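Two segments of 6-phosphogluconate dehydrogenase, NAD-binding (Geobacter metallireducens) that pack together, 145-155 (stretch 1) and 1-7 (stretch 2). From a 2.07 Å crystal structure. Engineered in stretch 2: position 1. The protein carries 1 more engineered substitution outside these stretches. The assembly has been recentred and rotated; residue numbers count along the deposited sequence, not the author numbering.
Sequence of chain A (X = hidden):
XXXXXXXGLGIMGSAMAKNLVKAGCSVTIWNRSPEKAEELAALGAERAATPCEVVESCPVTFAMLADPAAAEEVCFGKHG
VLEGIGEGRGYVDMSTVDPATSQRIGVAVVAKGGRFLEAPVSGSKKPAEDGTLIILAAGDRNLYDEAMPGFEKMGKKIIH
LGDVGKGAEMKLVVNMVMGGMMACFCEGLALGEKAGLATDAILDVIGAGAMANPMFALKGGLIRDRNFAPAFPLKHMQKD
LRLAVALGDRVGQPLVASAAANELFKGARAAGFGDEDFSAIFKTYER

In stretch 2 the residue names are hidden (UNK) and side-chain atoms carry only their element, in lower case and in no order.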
# COMPACT_ATOMS: atom_id res chain seq x y z
N ASP A 145 33.80 -23.21 -11.69
CA ASP A 145 35.17 -23.42 -11.27
C ASP A 145 36.14 -22.73 -12.25
O ASP A 145 37.15 -22.15 -11.84
CB ASP A 145 35.47 -24.92 -11.13
CG ASP A 145 34.77 -25.55 -9.92
OD1 ASP A 145 34.68 -24.88 -8.87
OD2 ASP A 145 34.32 -26.72 -10.02
N GLU A 146 35.81 -22.78 -13.53
CA GLU A 146 36.64 -22.14 -14.55
C GLU A 146 36.64 -20.61 -14.45
O GLU A 146 37.66 -19.98 -14.71
CB GLU A 146 36.22 -22.59 -15.95
CG GLU A 146 37.14 -22.11 -17.04
CD GLU A 146 36.86 -22.75 -18.38
OE1 GLU A 146 37.32 -22.21 -19.41
OE2 GLU A 146 36.17 -23.80 -18.40
N ALA A 147 35.52 -20.02 -14.07
CA ALA A 147 35.43 -18.57 -13.99
C ALA A 147 36.00 -18.03 -12.67
O ALA A 147 36.24 -16.83 -12.53
CB ALA A 147 33.99 -18.10 -14.19
N MET A 148 36.20 -18.91 -11.70
CA MET A 148 36.62 -18.50 -10.37
C MET A 148 37.79 -17.51 -10.33
O MET A 148 37.77 -16.58 -9.54
CB MET A 148 36.94 -19.73 -9.50
CG MET A 148 37.09 -19.40 -8.02
SD MET A 148 35.61 -18.61 -7.33
CE MET A 148 34.48 -19.99 -7.29
N PRO A 149 38.82 -17.71 -11.17
CA PRO A 149 39.96 -16.78 -11.09
C PRO A 149 39.54 -15.36 -11.42
O PRO A 149 40.12 -14.40 -10.92
CB PRO A 149 40.92 -17.31 -12.15
CG PRO A 149 40.58 -18.74 -12.30
CD PRO A 149 39.08 -18.82 -12.10
N GLY A 150 38.53 -15.24 -12.28
CA GLY A 150 37.96 -13.95 -12.62
C GLY A 150 37.07 -13.44 -11.49
O GLY A 150 37.19 -12.29 -11.07
N PHE A 151 36.16 -14.29 -11.01
CA PHE A 151 35.29 -13.92 -9.90
C PHE A 151 36.13 -13.37 -8.75
O PHE A 151 35.72 -12.46 -8.04
CB PHE A 151 34.47 -15.11 -9.38
CG PHE A 151 33.32 -15.52 -10.27
CD1 PHE A 151 32.93 -16.85 -10.33
CD2 PHE A 151 32.61 -14.59 -11.02
CE1 PHE A 151 31.87 -17.26 -11.11
CE2 PHE A 151 31.54 -15.00 -11.83
CZ PHE A 151 31.17 -16.34 -11.87
N GLU A 152 37.31 -13.95 -8.56
CA GLU A 152 38.14 -13.59 -7.41
C GLU A 152 38.77 -12.21 -7.53
O GLU A 152 39.17 -11.61 -6.53
CB GLU A 152 39.20 -14.65 -7.14
CG GLU A 152 38.63 -15.85 -6.41
CD GLU A 152 39.67 -16.89 -6.08
OE1 GLU A 152 40.75 -16.87 -6.72
OE2 GLU A 152 39.42 -17.72 -5.18
N LYS A 153 38.86 -11.70 -8.75
CA LYS A 153 39.36 -10.35 -8.93
C LYS A 153 38.22 -9.35 -8.87
O LYS A 153 38.44 -8.15 -8.77
CB LYS A 153 40.13 -10.22 -10.25
CG LYS A 153 41.39 -11.10 -10.30
CD LYS A 153 42.34 -10.73 -9.17
CE LYS A 153 42.74 -11.93 -8.32
NZ LYS A 153 42.79 -11.59 -6.86
N MET A 154 36.98 -9.84 -8.92
CA MET A 154 35.83 -8.94 -8.99
C MET A 154 35.08 -8.88 -7.68
O MET A 154 34.44 -7.87 -7.37
CB MET A 154 34.89 -9.34 -10.13
CG MET A 154 35.56 -9.31 -11.51
SD MET A 154 34.42 -9.58 -12.89
CE MET A 154 34.00 -11.31 -12.69
N GLY A 155 35.14 -9.96 -6.90
CA GLY A 155 34.43 -10.02 -5.63
C GLY A 155 35.25 -10.54 -4.46
O GLY A 155 36.40 -10.93 -4.63
N UNK A 1 47.40 -13.63 -17.17
CA UNK A 1 47.52 -14.52 -18.33
C UNK A 1 46.15 -14.85 -18.91
O UNK A 1 45.91 -14.68 -20.11
c UNK A 1 48.24 -15.81 -17.94
o UNK A 1 48.23 -16.74 -19.01
N UNK A 2 45.27 -15.35 -18.04
CA UNK A 2 43.87 -15.64 -18.34
C UNK A 2 43.23 -14.73 -19.40
O UNK A 2 43.42 -13.52 -19.38
c UNK A 2 43.06 -15.51 -17.05
n UNK A 2 41.13 -17.37 -17.46
c UNK A 2 41.81 -17.56 -16.33
c UNK A 2 43.06 -16.72 -16.15
o UNK A 2 41.45 -18.35 -15.47
N UNK A 3 42.44 -15.33 -20.28
CA UNK A 3 41.68 -14.57 -21.27
C UNK A 3 40.19 -14.57 -20.93
O UNK A 3 39.60 -15.65 -20.78
c UNK A 3 41.25 -14.45 -23.81
c UNK A 3 41.90 -15.18 -22.65
c UNK A 3 41.02 -14.44 -26.33
c UNK A 3 41.71 -15.07 -25.13
n UNK A 3 41.40 -13.02 -26.52
N UNK A 4 39.60 -13.38 -20.78
CA UNK A 4 38.17 -13.22 -20.51
C UNK A 4 37.47 -12.29 -21.49
O UNK A 4 38.05 -11.29 -21.93
c UNK A 4 39.36 -13.14 -17.11
c UNK A 4 37.74 -14.76 -17.76
c UNK A 4 37.92 -12.65 -19.10
c UNK A 4 39.76 -13.97 -16.04
c UNK A 4 39.14 -15.19 -15.85
c UNK A 4 38.36 -13.54 -17.98
c UNK A 4 38.11 -15.59 -16.71
N UNK A 5 36.22 -12.59 -21.82
CA UNK A 5 35.36 -11.66 -22.53
C UNK A 5 34.55 -10.83 -21.55
O UNK A 5 34.23 -11.28 -20.45
N UNK A 6 34.20 -9.59 -21.92
CA UNK A 6 33.30 -8.81 -21.08
C UNK A 6 32.33 -7.98 -21.92
O UNK A 6 32.72 -7.22 -22.80
c UNK A 6 32.09 -6.90 -18.83
c UNK A 6 33.24 -7.68 -18.79
c UNK A 6 32.93 -7.97 -16.40
c UNK A 6 31.35 -6.67 -17.67
c UNK A 6 34.04 -7.95 -20.05
c UNK A 6 33.65 -8.21 -17.57
c UNK A 6 31.76 -7.19 -16.45
N UNK A 7 31.05 -8.14 -21.60
CA UNK A 7 29.96 -7.54 -22.34
C UNK A 7 29.14 -6.68 -21.40
O UNK A 7 28.62 -7.16 -20.40
c UNK A 7 29.07 -10.49 -24.69
c UNK A 7 29.06 -8.65 -22.92
c UNK A 7 27.68 -8.10 -23.25
c UNK A 7 29.75 -9.27 -24.14

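Stretch 2 enters as a loop and becomes a strand from position 3 onward, while stretch 1 is largely a kinked helix, whose axis crosses that of the strand at 71°.

Position 1 carries two side-chain atoms, one carbon followed by one oxygen. It lies exposed and poorly ordered, its side chain is out of reach of stretch 1, and it touches a crystal neighbour instead. A carbon bearing a single terminal oxygen is a serine: S1, an engineered substitution for the natural methionine.

At position 2 there are five side-chain atoms, three carbons in a row with the third bearing one oxygen and one nitrogen. CA-to-CB points toward the helix, and the terminal oxygen comes close to the ring of P149 and, more loosely, to the carbonyl of E146. Two methylene carbons ending in a carboxamide identify glutamine, Q2. Its OE1 lies 3.3 Å from P149 CG, a van der Waals contact with an aliphatic ring carbon, and 4.2 Å from E146 O. No hydrogen bond to the helix results.

Position 3 has four carbons in an unbranched row ending in nitrogen, the pattern of lysine. K3 extends through three t rotamers before a final p turn, and its side chain is out of reach of stretch 1.

Position 4 shows seven carbons, one leading into a six-membered ring, with no heteroatom. The ring reaches the helix backbone at P149 and G150. An all-carbon ring without a hydroxyl makes this phenylalanine, F4. Its CZ sits 3.6 Å from G150 N and 4.5 Å from P149 C, with both backbone atoms oblique to the ring. G150 leaves the room for this approach: a CB built there in ideal geometry would lie 3.0 Å from F4 CZ, a clash.

Position 5 has no side-chain atoms and is therefore glycine, G5. It makes no contact with stretch 1.

Position 6 again has one carbon and a ring of six carbons; its CA-to-CB bond points toward stretch 1, and the ring meets the sulfur of M154. It is a second phenylalanine, F6. M154 SD lies 4.1 Å from F6 CE1, at the ring edge and near its plane, an apolar contact.

Position 7 has four carbons, forked at the first, with one arm two carbons long. This beta-branched pattern is isoleucine, I7; its side chain is buried but out of reach of stretch 1.

The contact is small, burying 205 Å² over both sides, and contains no hydrogen bond between the stretches. Strand alternation organizes it: F4 and F6 point toward stretch 1, whereas K3 and I7 stay out of reach. F4 is the largest contributor, with 50 Å² covered, and packs against backbone where G150 lacks a side chain. Q2 covers the neighbouring P149, and F6 meets M154 farther along stretch 1. The contact is thus a set of van der Waals approaches, with Q2 on P149, the F4 ring at the backbone of P149 and G150, and the F6 ring edge at M154.

Stretch 2, residues 1-7: SQKFGFI
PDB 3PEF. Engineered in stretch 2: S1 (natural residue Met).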